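Local atomic coordinates of DUF2442 domain-containing protein (PDB entry 3K8R), a protein that is of unknown function but belongs to the DUF2442 family and pairs with a second copy of itself through a shared beta sheet. Residues A30-D33 with R38-V41; I40-L43 with C47-A50; P52-Q57 with D65-V70; A69-G74 with H80-D85. All coordinates share one frame; numbering follows the deposited sequence.

Interaction 1: residues A30-D33 with R38-V41. With EDO (1,2-ethanediol), chain C.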
# COMPACT_ATOMS: atom_id res chain seq x y z
N ALA A 30 -2.10 1.62 12.65
CA ALA A 30 -0.70 1.69 12.19
C ALA A 30 0.26 1.11 13.23
O ALA A 30 0.13 1.38 14.42
CB ALA A 30 -0.33 3.12 11.91
N ARG A 31 1.23 0.32 12.79
CA ARG A 31 2.20 -0.26 13.73
C ARG A 31 3.53 -0.58 13.07
O ARG A 31 3.60 -0.77 11.85
CB ARG A 31 1.63 -1.53 14.35
CG ARG A 31 1.56 -2.72 13.41
CD ARG A 31 0.91 -3.92 14.08
NE ARG A 31 1.04 -5.16 13.29
CZ ARG A 31 0.27 -5.50 12.26
NH1 ARG A 31 -0.69 -4.70 11.83
NH2 ARG A 31 0.49 -6.66 11.64
N TYR A 32 4.58 -0.63 13.87
CA TYR A 32 5.87 -1.03 13.34
C TYR A 32 6.03 -2.52 13.61
O TYR A 32 5.78 -3.00 14.72
CB TYR A 32 7.00 -0.24 13.98
CG TYR A 32 8.37 -0.62 13.45
CD1 TYR A 32 8.77 -0.26 12.17
CD2 TYR A 32 9.28 -1.31 14.24
CE1 TYR A 32 10.02 -0.60 11.69
CE2 TYR A 32 10.53 -1.65 13.77
CZ TYR A 32 10.89 -1.29 12.50
OH TYR A 32 12.14 -1.63 12.04
N ASP A 33 6.40 -3.26 12.58
CA ASP A 33 6.62 -4.67 12.69
C ASP A 33 8.14 -4.82 12.68
O ASP A 33 8.80 -4.53 11.69
CB ASP A 33 5.96 -5.39 11.51
CG ASP A 33 6.22 -6.86 11.50
OD1 ASP A 33 6.03 -7.52 12.53
OD2 ASP A 33 6.61 -7.37 10.44
N ARG A 38 8.97 -3.04 8.80
CA ARG A 38 8.01 -2.18 8.09
C ARG A 38 6.96 -1.60 9.03
O ARG A 38 6.72 -2.11 10.12
CB ARG A 38 7.24 -2.97 7.03
CG ARG A 38 8.07 -3.71 6.00
CD ARG A 38 8.80 -2.78 5.04
NE ARG A 38 9.67 -3.52 4.11
CZ ARG A 38 10.99 -3.73 4.25
NH1 ARG A 38 11.67 -3.26 5.30
NH2 ARG A 38 11.66 -4.42 3.33
N VAL A 39 6.32 -0.53 8.57
CA VAL A 39 5.20 0.05 9.29
C VAL A 39 3.97 -0.48 8.55
O VAL A 39 3.78 -0.14 7.39
CB VAL A 39 5.21 1.58 9.23
CG1 VAL A 39 3.97 2.15 9.92
CG2 VAL A 39 6.49 2.12 9.85
N ILE A 40 3.18 -1.33 9.20
CA ILE A 40 1.96 -1.89 8.57
C ILE A 40 0.75 -1.00 8.88
O ILE A 40 0.46 -0.73 10.06
CB ILE A 40 1.67 -3.33 9.02
CG1 ILE A 40 2.88 -4.23 8.72
CG2 ILE A 40 0.45 -3.88 8.31
CD1 ILE A 40 2.70 -5.64 9.17
N VAL A 41 0.07 -0.56 7.82
CA VAL A 41 -1.09 0.33 7.93
C VAL A 41 -2.36 -0.34 7.44
O VAL A 41 -2.47 -0.70 6.26
CB VAL A 41 -0.91 1.62 7.10
CG1 VAL A 41 -2.05 2.58 7.37
CG2 VAL A 41 0.43 2.28 7.40
C1 EDO C . -1.66 -7.23 8.22
O1 EDO C . -0.74 -8.32 8.31
C2 EDO C . -2.51 -7.18 9.49
O2 EDO C . -2.51 -5.85 10.02
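R31 and I40 face each other as a hydrogen-bonded antiparallel pair. R31 N donates to I40 O at 3.0 Å, and I40 N returns a bond to R31 O. D33 and R38 form the next such pair. There D33 N reaches R38 O at 2.7 Å in an almost straight bond (178°), while the return bond from R38 N to D33 O is weak. CA-H groups of A30, Y32 and V39 add contacts to carbonyl oxygens.

Side chains meet on both faces. On one, I40 CD1 lies over a face of the R31 guanidinium, 3.5 Å from R31 NH2. R31 CG sits between the backbone N and the carbonyl carbon (chi1 72°); this and a chain extended from CG to NE lay the guanidinium alongside I40. On the other face, V39 CG2 meets the edge of the Y32 ring, 4.0 Å from Y32 CD1.

The polar ends find partners beyond the pair. R31 also holds an ethanediol, probably from the crystallisation liquor, whose O2 accepts a 2.8 Å bond from R31 NH1. D33 OD2 bonds to S36 in the connecting turn.

This is a beta hairpin, the first of two in a three-stranded antiparallel meander.

Interaction 2: residues I40-L43 with C47-A50. With EDO (1,2-ethanediol), chain C.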
# COMPACT_ATOMS: atom_id res chain seq x y z
N ILE A 40 3.18 -1.33 9.20
CA ILE A 40 1.96 -1.89 8.57
C ILE A 40 0.75 -1.00 8.88
O ILE A 40 0.46 -0.73 10.06
CB ILE A 40 1.67 -3.33 9.02
CG1 ILE A 40 2.88 -4.23 8.72
CG2 ILE A 40 0.45 -3.88 8.31
CD1 ILE A 40 2.70 -5.64 9.17
N VAL A 41 0.07 -0.56 7.82
CA VAL A 41 -1.09 0.33 7.93
C VAL A 41 -2.36 -0.34 7.44
O VAL A 41 -2.47 -0.70 6.26
CB VAL A 41 -0.91 1.62 7.10
CG1 VAL A 41 -2.05 2.58 7.37
CG2 VAL A 41 0.43 2.28 7.40
N ASP A 42 -3.32 -0.50 8.34
CA ASP A 42 -4.61 -1.10 8.01
C ASP A 42 -5.55 0.00 7.56
O ASP A 42 -6.00 0.83 8.36
CB ASP A 42 -5.21 -1.80 9.23
CG ASP A 42 -4.35 -2.92 9.74
OD1 ASP A 42 -4.04 -3.83 8.94
OD2 ASP A 42 -3.99 -2.90 10.94
N LEU A 43 -5.84 0.03 6.26
CA LEU A 43 -6.73 1.04 5.71
C LEU A 43 -8.17 0.75 6.08
O LEU A 43 -8.60 -0.41 6.15
CB LEU A 43 -6.55 1.16 4.20
CG LEU A 43 -5.15 1.58 3.77
CD1 LEU A 43 -5.07 1.56 2.28
CD2 LEU A 43 -4.78 2.96 4.32
N CYS A 47 -8.16 -2.51 2.93
CA CYS A 47 -6.84 -2.83 2.36
C CYS A 47 -5.73 -2.62 3.37
O CYS A 47 -5.99 -2.18 4.50
CB CYS A 47 -6.57 -1.98 1.13
SG CYS A 47 -7.75 -2.25 -0.14
N THR A 48 -4.49 -2.96 2.96
CA THR A 48 -3.30 -2.84 3.80
C THR A 48 -2.13 -2.27 3.02
O THR A 48 -1.86 -2.68 1.89
CB THR A 48 -2.85 -4.22 4.32
OG1 THR A 48 -3.99 -4.95 4.78
CG2 THR A 48 -1.86 -4.07 5.45
N PHE A 49 -1.42 -1.32 3.63
CA PHE A 49 -0.25 -0.70 3.02
C PHE A 49 0.94 -0.82 3.97
O PHE A 49 0.82 -0.53 5.16
CB PHE A 49 -0.52 0.77 2.70
CG PHE A 49 0.68 1.52 2.15
CD1 PHE A 49 1.13 1.29 0.86
CD2 PHE A 49 1.32 2.47 2.92
CE1 PHE A 49 2.21 1.98 0.35
CE2 PHE A 49 2.40 3.17 2.42
CZ PHE A 49 2.85 2.91 1.12
N ALA A 50 2.08 -1.28 3.45
CA ALA A 50 3.29 -1.42 4.27
C ALA A 50 4.41 -0.65 3.60
O ALA A 50 4.59 -0.77 2.39
CB ALA A 50 3.68 -2.89 4.42
C1 EDO C . -1.66 -7.23 8.22
O1 EDO C . -0.74 -8.32 8.31
C2 EDO C . -2.51 -7.18 9.49
O2 EDO C . -2.51 -5.85 10.02
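Strands 40-43 and 48-50 run antiparallel at 159°, with V41 and F49 as the hydrogen-bonded pair: V41 N reaches F49 O at 2.8 Å and F49 N reaches V41 O at 2.9 Å. Toward the turn, L43 N donates to C47 O at 2.8 Å, off the carbonyl plane.

On the face of I40, D42 and T48, the methyls I40 CG2 and T48 CG2 meet at 3.7 Å, their side chains crossing obliquely. T48 CG2 stands anti to its backbone N, and this turns the methyl rather than the hydroxyl toward I40. D42 OD1 lies near T48 CG2 and accepts a 2.8 Å bond from O2 of the ethanediol. D42 OD2 also makes a long, weak ion pair with R31. With an alanine here, the diol would probably lose its acceptor and R31 one nearby negative charge.

On the other face V41 CB lies against F49 O. Near the turn, L43 CD1 packs on C47 CB at 4.0 Å. L43 and F49 both reach L90 and M94 of helix 90-94, which covers this side. Strand 27-33 flanks strand 38-43 on its far edge. Beyond 48-51, T48 and A50 pair antiparallel with a strand of the second subunit, so the sheet continues across the dimer interface.

Interaction 3: residues P52-Q57 with D65-V70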
# COMPACT_ATOMS: atom_id res chain seq x y z
N PRO A 52 8.69 0.68 4.34
CA PRO A 52 9.84 0.69 5.23
C PRO A 52 10.09 2.12 5.66
O PRO A 52 10.51 2.93 4.84
CB PRO A 52 10.98 0.18 4.35
CG PRO A 52 10.54 0.47 2.98
CD PRO A 52 9.06 0.31 2.97
N PRO A 53 9.85 2.44 6.95
CA PRO A 53 9.93 3.81 7.45
C PRO A 53 11.30 4.49 7.37
O PRO A 53 11.35 5.72 7.31
CB PRO A 53 9.50 3.66 8.91
CG PRO A 53 9.94 2.30 9.28
CD PRO A 53 9.79 1.46 8.04
N ARG A 54 12.40 3.74 7.34
CA ARG A 54 13.74 4.36 7.24
C ARG A 54 14.02 4.98 5.88
O ARG A 54 15.06 5.60 5.70
CB ARG A 54 14.86 3.42 7.67
CG ARG A 54 14.78 3.09 9.15
CD ARG A 54 15.94 2.28 9.66
NE ARG A 54 15.83 2.08 11.10
CZ ARG A 54 15.26 1.03 11.69
NH1 ARG A 54 14.75 0.04 10.98
NH2 ARG A 54 15.20 0.98 13.02
N LEU A 55 13.11 4.79 4.92
CA LEU A 55 13.21 5.45 3.61
C LEU A 55 12.50 6.81 3.66
O LEU A 55 12.60 7.59 2.71
CB LEU A 55 12.57 4.60 2.50
CG LEU A 55 13.23 3.26 2.11
CD1 LEU A 55 12.48 2.65 0.93
CD2 LEU A 55 14.70 3.44 1.78
N ALA A 56 11.79 7.08 4.76
CA ALA A 56 11.00 8.31 4.93
C ALA A 56 11.81 9.40 5.59
O ALA A 56 12.60 9.15 6.50
CB ALA A 56 9.75 8.05 5.75
N GLN A 57 11.56 10.63 5.14
CA GLN A 57 12.26 11.79 5.65
C GLN A 57 11.93 12.05 7.11
O GLN A 57 10.77 12.28 7.49
CB GLN A 57 11.90 13.03 4.84
CG GLN A 57 12.61 14.27 5.34
CD GLN A 57 12.33 15.48 4.51
OE1 GLN A 57 11.30 15.57 3.85
NE2 GLN A 57 13.25 16.43 4.55
N ASP A 65 12.62 0.70 18.61
CA ASP A 65 11.86 1.26 19.73
C ASP A 65 11.17 2.57 19.34
O ASP A 65 9.96 2.71 19.51
CB ASP A 65 12.75 1.52 20.94
CG ASP A 65 12.98 0.28 21.79
OD1 ASP A 65 12.52 -0.83 21.42
OD2 ASP A 65 13.61 0.41 22.86
N GLN A 66 11.93 3.50 18.79
CA GLN A 66 11.35 4.79 18.39
C GLN A 66 10.30 4.67 17.30
O GLN A 66 9.36 5.45 17.28
CB GLN A 66 12.45 5.74 17.95
CG GLN A 66 13.35 6.12 19.09
CD GLN A 66 14.42 7.09 18.70
OE1 GLN A 66 14.98 7.02 17.60
NE2 GLN A 66 14.72 8.01 19.61
N LEU A 67 10.46 3.71 16.40
CA LEU A 67 9.51 3.55 15.30
C LEU A 67 8.13 3.09 15.76
O LEU A 67 7.13 3.46 15.16
CB LEU A 67 10.09 2.62 14.22
CG LEU A 67 11.22 3.26 13.40
CD1 LEU A 67 11.93 2.23 12.57
CD2 LEU A 67 10.70 4.40 12.52
N CYS A 68 8.08 2.31 16.83
CA CYS A 68 6.82 1.83 17.40
C CYS A 68 5.88 2.91 17.90
O CYS A 68 4.71 2.65 18.09
CB CYS A 68 7.10 0.92 18.58
SG CYS A 68 8.07 -0.46 18.08
N ALA A 69 6.39 4.12 18.12
CA ALA A 69 5.57 5.21 18.62
C ALA A 69 4.57 5.75 17.59
O ALA A 69 3.83 6.69 17.90
CB ALA A 69 6.46 6.35 19.14
N VAL A 70 4.53 5.17 16.39
CA VAL A 70 3.67 5.67 15.34
C VAL A 70 2.24 5.81 15.82
O VAL A 70 1.74 4.96 16.55
CB VAL A 70 3.69 4.78 14.09
CG1 VAL A 70 3.21 3.38 14.43
CG2 VAL A 70 2.84 5.42 12.98
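L67 points its forked end at P53 and R54: CD1 takes the guanidinium and also the proline ring, CD2 the ring. CD1 sits over one face of the R54 guanidinium, 3.5 Å from R54 NH2 and 3.6 Å from R54 CZ, displaced toward the rim of the group. CD2 turns to the proline ring and lies 3.9 Å from both P53 CB and P53 CG. P53 CG also meets L67 CD1 at 3.8 Å, so the ring touches both branches. The leucine comes in at a slant to both side chains.

R54 leaves the 3-10 turn 53-55 with its chain extended from CG to NE. This stretch brings its flat end across L67, while its nitrogens bond to other residues. NH2 makes a salt bridge with D64 and a hydrogen bond to A62 O, and NH1 bonds to Y32 OH. The Y32 side chain also packs on P53 and L67.

No hydrogen bond joins the two segments. The contact ties the 3-10 turn after strand 48-51 to the short helix 64-67 by carbon packing and by one covered guanidinium face. The arginine thus serves two chemistries: its face takes a methyl, while NH1 and NH2 bond to polar groups.

Interaction 4: residues A69-G74 with H80-D85; sequences AVEILG and HWETLD
H80 N donates to E71 O at 2.7 Å, and E71 N answers with a bond to H80 O at 2.8 Å. The two residues form the hydrogen-bonded antiparallel pair of a beta hairpin, strands 71-73 and 78-81.

The H80 ring has L73 over one face and E71 and E82 at its edge. L73 CD1 makes a CH-pi contact, 3.7 Å from the ring centroid. E71 OE1 comes in near H80 CD2, with its carboxylate turned 43° from the ring plane. H80 NE2 donates weakly to E82 OE1, and ND1 bonds to D87 on the next strand. The two carboxylates, E71 and E82, probably repel mildly; a water bonds to both OE1 atoms from the side.

V70 and W81 lie side by side. V70 CA stands over the five-membered ring of the indole, and the valine side chain continues over the CZ2 rim of the six-membered ring. W81 NE1 bonds to L67 O. Replacing W81 by alanine would probably leave L67 O without this donor and open a gap beneath V70. With V70 CG1 between the backbone N and the carbonyl carbon (chi1 61°), V70 CG2 is left facing W81 CZ2, 3.6 Å away.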
# COMPACT_ATOMS: atom_id res chain seq x y z
N ALA A 69 6.39 4.12 18.12
CA ALA A 69 5.57 5.21 18.62
C ALA A 69 4.57 5.75 17.59
O ALA A 69 3.83 6.69 17.90
CB ALA A 69 6.46 6.35 19.14
N VAL A 70 4.53 5.17 16.39
CA VAL A 70 3.67 5.67 15.34
C VAL A 70 2.24 5.81 15.82
O VAL A 70 1.74 4.96 16.55
CB VAL A 70 3.69 4.78 14.09
CG1 VAL A 70 3.21 3.38 14.43
CG2 VAL A 70 2.84 5.42 12.98
N GLU A 71 1.62 6.92 15.42
CA GLU A 71 0.24 7.30 15.75
C GLU A 71 -0.47 7.81 14.50
O GLU A 71 0.17 8.31 13.58
CB GLU A 71 0.22 8.44 16.76
CG GLU A 71 0.52 8.09 18.19
CD GLU A 71 0.41 9.30 19.11
OE1 GLU A 71 1.23 10.24 19.00
OE2 GLU A 71 -0.50 9.31 19.95
N ILE A 72 -1.79 7.71 14.48
CA ILE A 72 -2.60 8.20 13.36
C ILE A 72 -3.18 9.56 13.74
O ILE A 72 -3.79 9.70 14.80
CB ILE A 72 -3.74 7.22 13.00
CG1 ILE A 72 -3.17 5.85 12.62
CG2 ILE A 72 -4.57 7.77 11.85
CD1 ILE A 72 -4.23 4.77 12.41
N LEU A 73 -2.96 10.56 12.89
CA LEU A 73 -3.53 11.89 13.10
C LEU A 73 -4.12 12.37 11.77
O LEU A 73 -3.84 11.82 10.72
CB LEU A 73 -2.50 12.88 13.68
CG LEU A 73 -2.12 12.74 15.18
CD1 LEU A 73 -1.02 13.73 15.53
CD2 LEU A 73 -3.32 12.91 16.15
N GLY A 74 -4.96 13.40 11.83
CA GLY A 74 -5.70 13.87 10.65
C GLY A 74 -6.95 13.02 10.69
O GLY A 74 -7.02 12.09 11.51
N HIS A 80 2.03 10.03 12.58
CA HIS A 80 2.73 10.95 13.47
C HIS A 80 3.61 10.22 14.48
O HIS A 80 3.26 9.15 14.97
CB HIS A 80 1.66 11.80 14.20
CG HIS A 80 2.20 12.73 15.26
ND1 HIS A 80 2.79 13.94 14.97
CD2 HIS A 80 2.16 12.65 16.61
CE1 HIS A 80 3.13 14.55 16.09
NE2 HIS A 80 2.76 13.78 17.11
N TRP A 81 4.78 10.82 14.75
CA TRP A 81 5.71 10.38 15.80
C TRP A 81 5.95 11.62 16.67
O TRP A 81 6.60 12.57 16.25
CB TRP A 81 7.02 9.86 15.22
CG TRP A 81 6.93 8.50 14.56
CD1 TRP A 81 7.30 7.29 15.09
CD2 TRP A 81 6.44 8.22 13.24
NE1 TRP A 81 7.08 6.28 14.19
CE2 TRP A 81 6.55 6.82 13.04
CE3 TRP A 81 5.92 9.01 12.21
CZ2 TRP A 81 6.16 6.21 11.86
CZ3 TRP A 81 5.53 8.40 11.03
CH2 TRP A 81 5.66 7.02 10.86
N GLU A 82 5.39 11.59 17.88
CA GLU A 82 5.42 12.71 18.82
C GLU A 82 6.84 13.15 19.20
O GLU A 82 7.28 14.22 18.79
CB GLU A 82 4.63 12.34 20.08
CG GLU A 82 4.35 13.50 21.03
CD GLU A 82 3.26 14.39 20.50
OE1 GLU A 82 2.19 13.85 20.13
OE2 GLU A 82 3.47 15.63 20.45
N THR A 83 7.54 12.30 19.95
CA THR A 83 8.88 12.62 20.44
C THR A 83 9.82 12.99 19.30
O THR A 83 10.53 13.99 19.39
CB THR A 83 9.49 11.46 21.26
OG1 THR A 83 8.63 11.15 22.36
CG2 THR A 83 10.86 11.85 21.80
N LEU A 84 9.82 12.22 18.21
CA LEU A 84 10.71 12.51 17.09
C LEU A 84 10.26 13.72 16.29
O LEU A 84 11.03 14.26 15.49
CB LEU A 84 10.81 11.32 16.15
CG LEU A 84 11.54 10.08 16.63
CD1 LEU A 84 11.51 9.04 15.51
CD2 LEU A 84 12.97 10.38 17.06
N ASP A 85 9.01 14.14 16.49
CA ASP A 85 8.46 15.29 15.77
C ASP A 85 8.52 15.07 14.24
O ASP A 85 9.09 15.87 13.50
CB ASP A 85 9.18 16.58 16.17
CG ASP A 85 8.51 17.83 15.64
OD1 ASP A 85 7.34 17.72 15.20
OD2 ASP A 85 9.15 18.91 15.68
O HOH W 1 0.06 11.89 20.71

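In the fold
From the N terminus, interaction 1 closes the first hairpin, and interaction 2 closes the second directly after it. They share I40 and V41 on strand 38-43 and so build one three-stranded sheet; both touch the ethanediol. The chain then leaves strand 48-51, and interaction 3 closes the loop from P52 to helix 64-67. Interaction 4 starts on A69 and V70, where interaction 3 ends, and closes a hairpin of the second sheet. None encloses another; the contacts follow in series. Across space, Y32 of interaction 1 meets R54 and L67 of interaction 3, and A30 meets V70 and I72 of interaction 4, tying the two sheets together.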